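Local coordinates for 5' nucleotidase family protein (Staphylococcus aureus subsp. aureus, PDB 4Q7F) that is a two-domain 5' nucleotidase family protein, with a calcineurin-like metallophosphoesterase domain carrying manganese and magnesium and a C-terminal domain that helps hold a bound ligand, at residues T389-A394 and V494-V499; S355-A360 and T469-V474; H431-I436 and N475-V480; V359-L364 and D435-V440. All coordinates share one frame; numbering follows the deposited sequence.

Interaction 1. Residues T389-A394 and V494-V499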
loop_
_atom_site.group_PDB
_atom_site.type_symbol
_atom_site.label_atom_id
_atom_site.label_comp_id
_atom_site.label_asym_id
_atom_site.label_seq_id
_atom_site.Cartn_x
_atom_site.Cartn_y
_atom_site.Cartn_z
ATOM N N THR A 389 -1.637 9.102 -11.734
ATOM C CA THR A 389 -1.852 9.905 -12.921
ATOM C C THR A 389 -1.876 8.844 -14.019
ATOM O O THR A 389 -1.810 7.640 -13.721
ATOM C CB THR A 389 -0.756 10.937 -13.138
ATOM O OG1 THR A 389 0.494 10.259 -13.153
ATOM C CG2 THR A 389 -0.749 11.980 -11.997
ATOM N N PHE A 390 -1.960 9.261 -15.273
ATOM C CA PHE A 390 -2.053 8.284 -16.369
ATOM C C PHE A 390 -1.061 8.485 -17.498
ATOM O O PHE A 390 -0.514 9.563 -17.711
ATOM C CB PHE A 390 -3.488 8.272 -16.874
ATOM C CG PHE A 390 -4.477 8.017 -15.785
ATOM C CD1 PHE A 390 -4.956 9.068 -15.005
ATOM C CD2 PHE A 390 -4.847 6.712 -15.454
ATOM C CE1 PHE A 390 -5.835 8.824 -13.959
ATOM C CE2 PHE A 390 -5.720 6.461 -14.404
ATOM C CZ PHE A 390 -6.217 7.513 -13.667
ATOM N N LYS A 391 -0.837 7.412 -18.249
ATOM C CA LYS A 391 0.058 7.469 -19.352
ATOM C C LYS A 391 -0.489 6.669 -20.515
ATOM O O LYS A 391 -1.047 5.568 -20.324
ATOM C CB LYS A 391 1.446 6.973 -18.957
ATOM C CG LYS A 391 2.264 8.006 -18.178
ATOM C CD LYS A 391 3.666 7.507 -17.906
ATOM C CE LYS A 391 4.572 8.630 -17.430
ATOM N NZ LYS A 391 4.047 9.287 -16.188
ATOM N N VAL A 392 -0.382 7.245 -21.705
ATOM C CA VAL A 392 -0.757 6.518 -22.927
ATOM C C VAL A 392 0.536 5.947 -23.458
ATOM O O VAL A 392 1.500 6.663 -23.641
ATOM C CB VAL A 392 -1.456 7.374 -23.973
ATOM C CG1 VAL A 392 -1.815 6.508 -25.181
ATOM C CG2 VAL A 392 -2.713 7.967 -23.389
ATOM N N LEU A 393 0.549 4.636 -23.643
ATOM C CA LEU A 393 1.724 3.923 -24.093
ATOM C C LEU A 393 1.500 3.272 -25.426
ATOM O O LEU A 393 0.426 2.801 -25.689
ATOM C CB LEU A 393 2.034 2.805 -23.090
ATOM C CG LEU A 393 2.278 3.288 -21.661
ATOM C CD1 LEU A 393 2.658 2.079 -20.797
ATOM C CD2 LEU A 393 3.350 4.346 -21.646
ATOM N N ALA A 394 2.556 3.221 -26.232
ATOM C CA ALA A 394 2.527 2.582 -27.534
ATOM C C ALA A 394 3.041 1.173 -27.340
ATOM O O ALA A 394 4.190 0.975 -26.889
ATOM C CB ALA A 394 3.406 3.349 -28.500
ATOM N N VAL A 494 3.229 8.130 -25.293
ATOM C CA VAL A 494 2.504 8.911 -26.279
ATOM C C VAL A 494 1.860 10.130 -25.664
ATOM O O VAL A 494 1.688 11.153 -26.327
ATOM C CB VAL A 494 1.406 8.052 -26.884
ATOM C CG1 VAL A 494 0.535 8.856 -27.846
ATOM C CG2 VAL A 494 2.021 6.832 -27.535
ATOM N N LYS A 495 1.459 9.995 -24.409
ATOM C CA LYS A 495 0.809 11.077 -23.672
ATOM C C LYS A 495 0.996 10.859 -22.163
ATOM O O LYS A 495 0.843 9.743 -21.635
ATOM C CB LYS A 495 -0.672 11.144 -24.072
ATOM C CG LYS A 495 -1.455 12.379 -23.638
ATOM C CD LYS A 495 -2.824 12.361 -24.322
ATOM C CE LYS A 495 -3.804 13.380 -23.753
ATOM N NZ LYS A 495 -3.346 14.798 -23.871
ATOM N N ASP A 496 1.333 11.945 -21.481
ATOM C CA ASP A 496 1.555 11.959 -20.055
ATOM C C ASP A 496 0.399 12.781 -19.491
ATOM O O ASP A 496 0.381 14.014 -19.622
ATOM C CB ASP A 496 2.921 12.605 -19.778
ATOM C CG ASP A 496 3.256 12.693 -18.296
ATOM O OD1 ASP A 496 2.397 12.402 -17.452
ATOM O OD2 ASP A 496 4.391 13.082 -17.964
ATOM N N ILE A 497 -0.587 12.092 -18.905
ATOM C CA ILE A 497 -1.781 12.747 -18.393
ATOM C C ILE A 497 -1.640 13.013 -16.892
ATOM O O ILE A 497 -1.854 12.123 -16.060
ATOM C CB ILE A 497 -3.041 11.919 -18.699
ATOM C CG1 ILE A 497 -3.153 11.682 -20.212
ATOM C CG2 ILE A 497 -4.288 12.636 -18.193
ATOM C CD1 ILE A 497 -4.229 10.703 -20.598
ATOM N N GLN A 498 -1.295 14.249 -16.570
ATOM C CA GLN A 498 -1.059 14.678 -15.192
ATOM C C GLN A 498 -2.326 15.103 -14.459
ATOM O O GLN A 498 -2.397 16.167 -13.858
ATOM C CB GLN A 498 -0.008 15.797 -15.152
ATOM C CG GLN A 498 1.393 15.303 -15.501
ATOM C CD GLN A 498 1.955 14.368 -14.436
ATOM O OE1 GLN A 498 1.858 14.648 -13.252
ATOM N NE2 GLN A 498 2.559 13.269 -14.861
ATOM N N VAL A 499 -3.326 14.246 -14.520
ATOM C CA VAL A 499 -4.553 14.450 -13.792
ATOM C C VAL A 499 -4.689 13.156 -13.000
ATOM O O VAL A 499 -4.635 12.071 -13.573
ATOM C CB VAL A 499 -5.777 14.664 -14.702
ATOM C CG1 VAL A 499 -7.047 14.734 -13.859
ATOM C CG2 VAL A 499 -5.609 15.930 -15.537
HETATM O O HOH W 1 1.394 10.246 -15.955
#

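Interaction 2. Residues S355-A360 and T469-V474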
loop_
_atom_site.group_PDB
_atom_site.type_symbol
_atom_site.label_atom_id
_atom_site.label_comp_id
_atom_site.label_asym_id
_atom_site.label_seq_id
_atom_site.Cartn_x
_atom_site.Cartn_y
_atom_site.Cartn_z
ATOM N N SER A 355 -7.881 10.371 -22.883
ATOM C CA SER A 355 -6.593 10.023 -23.497
ATOM C C SER A 355 -6.540 9.824 -25.002
ATOM O O SER A 355 -5.456 9.934 -25.612
ATOM C CB SER A 355 -6.107 8.712 -22.852
ATOM O OG SER A 355 -6.863 7.606 -23.326
ATOM N N ASP A 356 -7.699 9.525 -25.588
ATOM C CA ASP A 356 -7.839 9.250 -27.021
ATOM C C ASP A 356 -7.054 8.011 -27.454
ATOM O O ASP A 356 -6.740 7.855 -28.627
ATOM C CB ASP A 356 -7.459 10.474 -27.874
ATOM C CG ASP A 356 -8.395 11.659 -27.651
ATOM O OD1 ASP A 356 -9.490 11.484 -27.059
ATOM O OD2 ASP A 356 -8.036 12.771 -28.079
ATOM N N ALA A 357 -6.756 7.122 -26.509
ATOM C CA ALA A 357 -6.028 5.878 -26.823
ATOM C C ALA A 357 -6.942 4.856 -27.455
ATOM O O ALA A 357 -8.164 4.984 -27.386
ATOM C CB ALA A 357 -5.416 5.281 -25.574
ATOM N N ASP A 358 -6.354 3.821 -28.046
ATOM C CA ASP A 358 -7.163 2.751 -28.622
ATOM C C ASP A 358 -7.769 1.899 -27.516
ATOM O O ASP A 358 -8.879 1.384 -27.657
ATOM C CB ASP A 358 -6.318 1.804 -29.483
ATOM C CG ASP A 358 -5.573 2.514 -30.605
ATOM O OD1 ASP A 358 -6.146 3.422 -31.258
ATOM O OD2 ASP A 358 -4.401 2.143 -30.834
ATOM N N VAL A 359 -7.014 1.745 -26.419
ATOM C CA VAL A 359 -7.392 0.884 -25.336
ATOM C C VAL A 359 -7.089 1.582 -24.004
ATOM O O VAL A 359 -6.211 2.454 -23.928
ATOM C CB VAL A 359 -6.607 -0.443 -25.424
ATOM C CG1 VAL A 359 -6.925 -1.371 -24.262
ATOM C CG2 VAL A 359 -6.895 -1.134 -26.764
ATOM N N ALA A 360 -7.881 1.250 -23.004
ATOM C CA ALA A 360 -7.667 1.750 -21.643
ATOM C C ALA A 360 -7.883 0.596 -20.676
ATOM O O ALA A 360 -8.415 -0.454 -21.059
ATOM C CB ALA A 360 -8.597 2.897 -21.331
ATOM N N THR A 469 1.065 -1.412 -34.126
ATOM C CA THR A 469 1.265 -0.614 -32.911
ATOM C C THR A 469 -0.084 -0.009 -32.453
ATOM O O THR A 469 -0.794 0.586 -33.260
ATOM C CB THR A 469 2.266 0.533 -33.158
ATOM O OG1 THR A 469 3.520 0.010 -33.604
ATOM C CG2 THR A 469 2.499 1.322 -31.895
ATOM N N TYR A 470 -0.423 -0.159 -31.174
ATOM C CA TYR A 470 -1.677 0.373 -30.608
ATOM C C TYR A 470 -1.315 1.224 -29.435
ATOM O O TYR A 470 -0.176 1.183 -28.993
ATOM C CB TYR A 470 -2.595 -0.755 -30.130
ATOM C CG TYR A 470 -2.991 -1.742 -31.200
ATOM C CD1 TYR A 470 -4.107 -1.530 -31.996
ATOM C CD2 TYR A 470 -2.244 -2.888 -31.418
ATOM C CE1 TYR A 470 -4.469 -2.442 -32.990
ATOM C CE2 TYR A 470 -2.589 -3.796 -32.423
ATOM C CZ TYR A 470 -3.711 -3.572 -33.187
ATOM O OH TYR A 470 -4.071 -4.475 -34.174
ATOM N N THR A 471 -2.270 2.002 -28.947
ATOM C CA THR A 471 -2.058 2.830 -27.764
ATOM C C THR A 471 -2.981 2.417 -26.626
ATOM O O THR A 471 -4.155 2.098 -26.837
ATOM C CB THR A 471 -2.247 4.340 -28.026
ATOM O OG1 THR A 471 -3.522 4.590 -28.626
ATOM C CG2 THR A 471 -1.163 4.835 -28.929
ATOM N N ILE A 472 -2.441 2.471 -25.403
ATOM C CA ILE A 472 -3.196 2.090 -24.244
ATOM C C ILE A 472 -2.990 3.093 -23.119
ATOM O O ILE A 472 -1.881 3.544 -22.861
ATOM C CB ILE A 472 -2.868 0.634 -23.802
ATOM C CG1 ILE A 472 -3.763 0.194 -22.650
ATOM C CG2 ILE A 472 -1.398 0.480 -23.423
ATOM C CD1 ILE A 472 -3.646 -1.287 -22.325
ATOM N N CYS A 473 -4.096 3.487 -22.521
ATOM C CA CYS A 473 -4.069 4.372 -21.344
ATOM C C CYS A 473 -3.997 3.495 -20.103
ATOM O O CYS A 473 -4.902 2.661 -19.850
ATOM C CB CYS A 473 -5.332 5.223 -21.291
ATOM S SG CYS A 473 -5.310 6.436 -19.974
ATOM N N VAL A 474 -2.916 3.648 -19.335
ATOM C CA VAL A 474 -2.744 2.921 -18.095
ATOM C C VAL A 474 -2.414 3.929 -17.000
ATOM O O VAL A 474 -2.081 5.093 -17.283
ATOM C CB VAL A 474 -1.638 1.858 -18.188
ATOM C CG1 VAL A 474 -1.875 0.977 -19.411
ATOM C CG2 VAL A 474 -0.254 2.498 -18.257
HETATM O O HOH W 2 -3.723 7.151 -29.348
#

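Interaction 3. Residues H431-I436 and N475-V480. With 3D1 ((2R,3S,5R)-5-(6-amino-9H-purin-9-yl)-tetrahydro-2-(hydroxymethyl)furan-3-ol), chain D.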
loop_
_atom_site.group_PDB
_atom_site.type_symbol
_atom_site.label_atom_id
_atom_site.label_comp_id
_atom_site.label_asym_id
_atom_site.label_seq_id
_atom_site.Cartn_x
_atom_site.Cartn_y
_atom_site.Cartn_z
ATOM N N HIS A 431 -6.291 -7.956 -5.375
ATOM C CA HIS A 431 -7.330 -7.773 -6.394
ATOM C C HIS A 431 -7.027 -6.572 -7.277
ATOM O O HIS A 431 -7.466 -6.508 -8.431
ATOM C CB HIS A 431 -8.719 -7.592 -5.775
ATOM C CG HIS A 431 -9.113 -8.680 -4.830
ATOM N ND1 HIS A 431 -9.557 -9.914 -5.256
ATOM C CD2 HIS A 431 -9.145 -8.715 -3.476
ATOM C CE1 HIS A 431 -9.833 -10.665 -4.206
ATOM N NE2 HIS A 431 -9.591 -9.959 -3.114
ATOM N N PHE A 432 -6.305 -5.618 -6.710
ATOM C CA PHE A 432 -5.908 -4.426 -7.424
ATOM C C PHE A 432 -4.909 -4.708 -8.566
ATOM O O PHE A 432 -4.538 -3.799 -9.294
ATOM C CB PHE A 432 -5.345 -3.382 -6.459
ATOM C CG PHE A 432 -4.307 -3.913 -5.497
ATOM C CD1 PHE A 432 -3.053 -4.308 -5.939
ATOM C CD2 PHE A 432 -4.574 -3.958 -4.125
ATOM C CE1 PHE A 432 -2.098 -4.784 -5.054
ATOM C CE2 PHE A 432 -3.613 -4.420 -3.228
ATOM C CZ PHE A 432 -2.368 -4.829 -3.695
ATOM N N ASN A 433 -4.486 -5.962 -8.703
ATOM C CA ASN A 433 -3.594 -6.362 -9.778
ATOM C C ASN A 433 -4.342 -6.997 -10.936
ATOM O O ASN A 433 -3.716 -7.545 -11.814
ATOM C CB ASN A 433 -2.461 -7.266 -9.292
ATOM C CG ASN A 433 -1.375 -6.493 -8.573
ATOM O OD1 ASN A 433 -1.301 -5.263 -8.663
ATOM N ND2 ASN A 433 -0.526 -7.205 -7.855
ATOM N N TYR A 434 -5.675 -6.943 -10.900
ATOM C CA TYR A 434 -6.507 -7.400 -12.001
ATOM C C TYR A 434 -7.052 -6.193 -12.744
ATOM O O TYR A 434 -7.673 -5.326 -12.145
ATOM C CB TYR A 434 -7.685 -8.234 -11.505
ATOM C CG TYR A 434 -8.659 -8.601 -12.628
ATOM C CD1 TYR A 434 -8.298 -9.487 -13.623
ATOM C CD2 TYR A 434 -9.943 -8.074 -12.656
ATOM C CE1 TYR A 434 -9.178 -9.808 -14.633
ATOM C CE2 TYR A 434 -10.840 -8.406 -13.646
ATOM C CZ TYR A 434 -10.456 -9.267 -14.638
ATOM O OH TYR A 434 -11.386 -9.604 -15.597
ATOM N N ASP A 435 -6.888 -6.162 -14.055
ATOM C CA ASP A 435 -7.378 -5.010 -14.830
ATOM C C ASP A 435 -8.492 -5.402 -15.732
ATOM O O ASP A 435 -8.525 -6.537 -16.277
ATOM C CB ASP A 435 -6.263 -4.359 -15.664
ATOM C CG ASP A 435 -5.279 -3.547 -14.835
ATOM O OD1 ASP A 435 -5.653 -3.046 -13.760
ATOM O OD2 ASP A 435 -4.121 -3.347 -15.294
ATOM N N ILE A 436 -9.422 -4.455 -15.866
ATOM C CA ILE A 436 -10.527 -4.560 -16.798
ATOM C C ILE A 436 -10.205 -3.597 -17.939
ATOM O O ILE A 436 -9.908 -2.423 -17.710
ATOM C CB ILE A 436 -11.893 -4.185 -16.176
ATOM C CG1 ILE A 436 -12.254 -5.109 -15.006
ATOM C CG2 ILE A 436 -12.977 -4.230 -17.237
ATOM C CD1 ILE A 436 -11.701 -4.696 -13.660
ATOM N N ASN A 475 -2.532 3.518 -15.738
ATOM C CA ASN A 475 -2.138 4.454 -14.650
ATOM C C ASN A 475 -0.615 4.458 -14.454
ATOM O O ASN A 475 0.077 3.574 -14.978
ATOM C CB ASN A 475 -2.905 4.180 -13.374
ATOM C CG ASN A 475 -2.583 2.829 -12.746
ATOM O OD1 ASN A 475 -1.439 2.420 -12.648
ATOM N ND2 ASN A 475 -3.596 2.192 -12.233
ATOM N N ASN A 476 -0.086 5.424 -13.706
ATOM C CA ASN A 476 1.371 5.526 -13.559
ATOM C C ASN A 476 1.997 4.324 -12.864
ATOM O O ASN A 476 3.163 3.982 -13.130
ATOM C CB ASN A 476 1.782 6.797 -12.841
ATOM C CG ASN A 476 1.383 6.800 -11.400
ATOM O OD1 ASN A 476 0.206 6.913 -11.074
ATOM N ND2 ASN A 476 2.360 6.699 -10.524
ATOM N N TYR A 477 1.214 3.685 -11.999
ATOM C CA TYR A 477 1.659 2.487 -11.267
ATOM C C TYR A 477 1.939 1.410 -12.292
ATOM O O TYR A 477 3.021 0.826 -12.323
ATOM C CB TYR A 477 0.550 2.035 -10.296
ATOM C CG TYR A 477 0.865 0.869 -9.400
ATOM C CD1 TYR A 477 1.568 1.061 -8.212
ATOM C CD2 TYR A 477 0.402 -0.405 -9.697
ATOM C CE1 TYR A 477 1.849 0.009 -7.370
ATOM C CE2 TYR A 477 0.664 -1.479 -8.854
ATOM C CZ TYR A 477 1.386 -1.257 -7.686
ATOM O OH TYR A 477 1.643 -2.289 -6.830
ATOM N N ARG A 478 0.948 1.145 -13.137
ATOM C CA ARG A 478 1.131 0.169 -14.203
ATOM C C ARG A 478 2.273 0.529 -15.168
ATOM O O ARG A 478 3.016 -0.356 -15.575
ATOM C CB ARG A 478 -0.147 0.009 -14.995
ATOM C CG ARG A 478 -1.211 -0.752 -14.268
ATOM C CD ARG A 478 -0.936 -2.246 -14.241
ATOM N NE ARG A 478 -2.086 -2.896 -13.634
ATOM C CZ ARG A 478 -2.219 -3.211 -12.350
ATOM N NH1 ARG A 478 -1.240 -3.009 -11.457
ATOM N NH2 ARG A 478 -3.355 -3.747 -11.957
ATOM N N ALA A 479 2.398 1.814 -15.532
ATOM C CA ALA A 479 3.417 2.284 -16.464
ATOM C C ALA A 479 4.848 1.893 -16.099
ATOM O O ALA A 479 5.664 1.642 -17.001
ATOM C CB ALA A 479 3.310 3.797 -16.677
ATOM N N VAL A 480 5.166 1.836 -14.806
ATOM C CA VAL A 480 6.495 1.412 -14.374
ATOM C C VAL A 480 6.549 -0.074 -13.959
ATOM O O VAL A 480 7.519 -0.522 -13.360
ATOM C CB VAL A 480 7.045 2.309 -13.241
ATOM C CG1 VAL A 480 7.260 3.729 -13.776
ATOM C CG2 VAL A 480 6.116 2.310 -12.057
HETATM O "O5'" 3D1 D . 3.113 -3.866 -3.411
HETATM C "C5'" 3D1 D . 2.310 -2.883 -4.059
HETATM C "C4'" 3D1 D . 2.105 -1.680 -3.155
HETATM O "O4'" 3D1 D . 1.539 -0.659 -3.964
HETATM C "C1'" 3D1 D . 0.185 -0.378 -3.595
HETATM N N9 3D1 D . -0.635 -0.218 -4.827
HETATM C C4 3D1 D . -0.714 0.941 -5.466
HETATM N N3 3D1 D . -0.172 2.162 -5.254
HETATM C C2 3D1 D . -0.436 3.180 -6.094
HETATM N N1 3D1 D . -1.234 3.046 -7.188
HETATM C C6 3D1 D . -1.833 1.878 -7.512
HETATM N N6 3D1 D . -2.621 1.787 -8.619
HETATM C C5 3D1 D . -1.578 0.714 -6.637
HETATM N N7 3D1 D . -1.956 -0.580 -6.585
HETATM C C8 3D1 D . -1.374 -1.142 -5.496
HETATM C "C2'" 3D1 D . -0.241 -1.478 -2.632
HETATM C "C3'" 3D1 D . 1.097 -1.862 -2.026
HETATM O "O3'" 3D1 D . 1.390 -0.947 -0.950
HETATM O O HOH W 3 -2.591 -2.116 -8.739
HETATM O O HOH W 4 0.825 -4.763 -6.783
#

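Interaction 4. Residues V359-L364 and D435-V440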
loop_
_atom_site.group_PDB
_atom_site.type_symbol
_atom_site.label_atom_id
_atom_site.label_comp_id
_atom_site.label_asym_id
_atom_site.label_seq_id
_atom_site.Cartn_x
_atom_site.Cartn_y
_atom_site.Cartn_z
ATOM N N VAL A 359 -7.014 1.745 -26.419
ATOM C CA VAL A 359 -7.392 0.884 -25.336
ATOM C C VAL A 359 -7.089 1.582 -24.004
ATOM O O VAL A 359 -6.211 2.454 -23.928
ATOM C CB VAL A 359 -6.607 -0.443 -25.424
ATOM C CG1 VAL A 359 -6.925 -1.371 -24.262
ATOM C CG2 VAL A 359 -6.895 -1.134 -26.764
ATOM N N ALA A 360 -7.881 1.250 -23.004
ATOM C CA ALA A 360 -7.667 1.750 -21.643
ATOM C C ALA A 360 -7.883 0.596 -20.676
ATOM O O ALA A 360 -8.415 -0.454 -21.059
ATOM C CB ALA A 360 -8.597 2.897 -21.331
ATOM N N CYS A 361 -7.440 0.765 -19.435
ATOM C CA CYS A 361 -7.667 -0.238 -18.428
ATOM C C CYS A 361 -7.579 0.379 -17.050
ATOM O O CYS A 361 -6.984 1.445 -16.883
ATOM C CB CYS A 361 -6.682 -1.380 -18.532
ATOM S SG CYS A 361 -4.982 -0.945 -18.100
ATOM N N THR A 362 -8.257 -0.273 -16.111
ATOM C CA THR A 362 -8.208 0.086 -14.681
ATOM C C THR A 362 -8.529 -1.120 -13.827
ATOM O O THR A 362 -9.247 -2.037 -14.247
ATOM C CB THR A 362 -9.143 1.232 -14.313
ATOM O OG1 THR A 362 -8.900 1.632 -12.947
ATOM C CG2 THR A 362 -10.592 0.839 -14.512
ATOM N N ALA A 363 -7.961 -1.132 -12.630
ATOM C CA ALA A 363 -8.247 -2.176 -11.675
ATOM C C ALA A 363 -9.519 -1.751 -10.964
ATOM O O ALA A 363 -9.933 -0.590 -11.074
ATOM C CB ALA A 363 -7.104 -2.319 -10.682
ATOM N N LEU A 364 -10.194 -2.705 -10.331
ATOM C CA LEU A 364 -11.318 -2.383 -9.464
ATOM C C LEU A 364 -10.691 -2.437 -8.058
ATOM O O LEU A 364 -10.290 -3.512 -7.571
ATOM C CB LEU A 364 -12.450 -3.391 -9.582
ATOM C CG LEU A 364 -13.654 -3.073 -8.689
ATOM C CD1 LEU A 364 -14.355 -1.809 -9.160
ATOM C CD2 LEU A 364 -14.606 -4.249 -8.679
ATOM N N ASP A 435 -6.888 -6.162 -14.055
ATOM C CA ASP A 435 -7.378 -5.010 -14.830
ATOM C C ASP A 435 -8.492 -5.402 -15.732
ATOM O O ASP A 435 -8.525 -6.537 -16.277
ATOM C CB ASP A 435 -6.263 -4.359 -15.664
ATOM C CG ASP A 435 -5.279 -3.547 -14.835
ATOM O OD1 ASP A 435 -5.653 -3.046 -13.760
ATOM O OD2 ASP A 435 -4.121 -3.347 -15.294
ATOM N N ILE A 436 -9.422 -4.455 -15.866
ATOM C CA ILE A 436 -10.527 -4.560 -16.798
ATOM C C ILE A 436 -10.205 -3.597 -17.939
ATOM O O ILE A 436 -9.908 -2.423 -17.710
ATOM C CB ILE A 436 -11.893 -4.185 -16.176
ATOM C CG1 ILE A 436 -12.254 -5.109 -15.006
ATOM C CG2 ILE A 436 -12.977 -4.230 -17.237
ATOM C CD1 ILE A 436 -11.701 -4.696 -13.660
ATOM N N TYR A 437 -10.276 -4.089 -19.176
ATOM C CA TYR A 437 -9.902 -3.294 -20.338
ATOM C C TYR A 437 -11.076 -2.776 -21.144
ATOM O O TYR A 437 -12.113 -3.417 -21.255
ATOM C CB TYR A 437 -9.004 -4.128 -21.279
ATOM C CG TYR A 437 -7.732 -4.614 -20.625
ATOM C CD1 TYR A 437 -7.740 -5.711 -19.772
ATOM C CD2 TYR A 437 -6.503 -4.003 -20.905
ATOM C CE1 TYR A 437 -6.574 -6.165 -19.170
ATOM C CE2 TYR A 437 -5.339 -4.437 -20.296
ATOM C CZ TYR A 437 -5.384 -5.512 -19.435
ATOM O OH TYR A 437 -4.235 -5.941 -18.874
ATOM N N GLY A 438 -10.884 -1.603 -21.716
ATOM C CA GLY A 438 -11.878 -0.972 -22.584
ATOM C C GLY A 438 -11.293 -0.669 -23.953
ATOM O O GLY A 438 -10.089 -0.354 -24.100
ATOM N N GLY A 439 -12.138 -0.759 -24.977
ATOM C CA GLY A 439 -11.695 -0.480 -26.313
ATOM C C GLY A 439 -11.271 -1.737 -27.022
ATOM O O GLY A 439 -11.107 -1.723 -28.233
ATOM N N VAL A 440 -11.099 -2.818 -26.259
ATOM C CA VAL A 440 -10.723 -4.102 -26.805
ATOM C C VAL A 440 -11.650 -5.142 -26.199
ATOM O O VAL A 440 -11.900 -5.119 -24.997
ATOM C CB VAL A 440 -9.241 -4.457 -26.511
ATOM C CG1 VAL A 440 -8.935 -4.469 -25.028
ATOM C CG2 VAL A 440 -8.853 -5.792 -27.110
#

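Interaction 1. Residues T389-A394 and V494-V499
Phe390 to Val392 pair antiparallel with Lys495 to Ile497, joining strand 390-396 to strand 493-497, one of the two outermost strands of the mixed sheet in the C-terminal domain. Phe390 N gives Ile497 O a nearly straight bond (3.0 Å, 174°), and Val392 N gives one to Lys495 O. Val392 O takes Val494 N at 2.8 Å but Lys495 N only weakly at 3.4 Å. On the face of Phe390, Val392 and Ile497, Val392 CG2 meets Ile497 CD1 at 4.2 Å beneath helix 342-355. On the other face Lys391 and Asp496 lie side by side, pointing the same way, in a long salt bridge (NZ to OD1, 3.7 Å). One water binds both groups, Thr389 OG1 and Phe390 O, while Gln498 NE2 holds Asp496 OD1 at 2.7 Å on its syn side. Thr389 OG1 also bonds Gln172. Val499 O, 3.3 Å from the edge of the Phe390 ring at CD1, is buried without a hydrogen-bonding partner. Val494 and Lys495 together facing Val392 form a classic beta bulge in an edge strand.

Interaction 2. Residues S355-A360 and T469-V474
Asp358 and Thr471 exchange two hydrogen bonds between side chain and backbone: Thr471 N donates to Asp358 OD2 at 2.8 Å, and Asp358 N donates to Thr471 OG1 at 3.0 Å. The side chains cross at about a right angle, and the Thr471 N-H meets OD2 from above the carboxylate plane, 41° out of it. With chi1 54°, OG1 of Thr471 sits between its own backbone N and carbonyl carbon, within reach of Asp358 N; a water at 2.7 Å links this hydroxyl to Asp356 O. Parallel strand pairing follows, with Val359 N bonded to Thr471 O and Cys473 N to Val359 O (2.7 Å). Just before it, Ser355 OG accepts from Ala357 N in an ST turn at the end of helix 342-355 and also bonds Leu351 O. Packing divides between the two faces of the sheet. Val359 CG1 lies 3.8 Å from Ile472 CD1 on one; on the other, Cys473 CB touches Ala360 CB (4.0 Å) and Ser355 OG (3.5 Å), on the side covered by helix 342-355. Side-chain acceptors thus serve the backbone N-H of Asp358, just before strand 359-363, and of Thr471, which probably helps set where the parallel pairing begins.

Interaction 3. Residues H431-I436 and N475-V480
Arg478, on the short helix 476-479, grips Asp435 side-on in a bidentate salt bridge on the C-terminal domain's side of the ligand pocket. NE meets Asp435 OD2 on its syn side at 2.7 Å and 174°, in the guanidinium plane, while NH2 reaches OD1 at 3.0 Å from above the carboxylate plane; the two planes are 39° apart. As a hydrogen bond to the backbone, NH2 also donates to a lone pair of Phe432 O (2.9 Å), so one nitrogen ties the 3-10 segment 431-433 to Asp435. Asn475 caps the helix, its OD1 accepting from Arg478 N at 2.8 Å. Aromatic packing holds the purine of 3D1: Phe432 covers C8 with one face near its rim, and Tyr477, its CG anti to the backbone N (chi1 -176°), lies with its ring centre under C5. Trp170 also meets the Tyr477 ring. A water bonded to Asn433 OD1 at 2.9 Å lies 2.6 Å from Tyr477 OH, bridging the two segments at the ring's edge.

Interaction 4. Residues V359-L364 and D435-V440
Cys361 CB lies over one face of the Tyr437 ring, 4.0 Å from its centroid, in a CH-pi contact; its closest ring atom is CD2, at 3.5 Å. SG, set between the backbone N and carbonyl carbon of Cys361 (chi1 69°), makes an oblique sulfur-aromatic contact with the same ring. At its edge, near the ring plane, comes Val359 CG1, which also packs against Val440 CG1 at 3.8 Å. On the other face of the sheet, Ile436 CD1 touches Leu364 CB at 4.3 Å, and helix 342-355 covers Ala360 and Thr362. Between these faces runs an antiparallel pairing in which Ala360 is hydrogen-bonded both ways with Gly438 and Thr362 both ways with Ile436; the Ile436 N to Thr362 O bond is 2.9 Å and nearly straight at 178°. Cys361 and Tyr437 form the non-hydrogen-bonded pair between them. Gly439, with positive phi (94°), lets the chain turn close against Val359 CA. At the polar edge Tyr437 OH bonds Ser407 OG, and Asp435, salt-bridged to Arg478, has OD1 3.5 Å from Ala363 CB. Backbone bonds thus set the register of strand 435-438, while the side-chain contacts across the pair are largely apolar: CB and SG of Cys361 meet the ring through contacts that are probably mainly dispersive, and hydroxyl and carboxylate find polar partners outside.

From the N terminus, the chain leaves helix 342-355 through 355-360 and runs on as strand 359-363, which serves interactions 2 and 4 on its two edges. Residues 389-394 follow, then 431-440, where interaction 4 closes the first loop; interaction 3 shares Asp435 and Ile436 with it. Residues 469-474 close interaction 2, and 475-480, directly after, close interaction 3. Last, 494-499 returns to 389-394, so the loop of interaction 1 encloses interaction 3 and crosses those of interactions 2 and 4; interactions 2 and 3 also cross. Interactions 4, 2 and 1 pair strands of one five-stranded sheet, while interaction 3 ties residues 431-436 to helix 476-479 beside the ligand pocket.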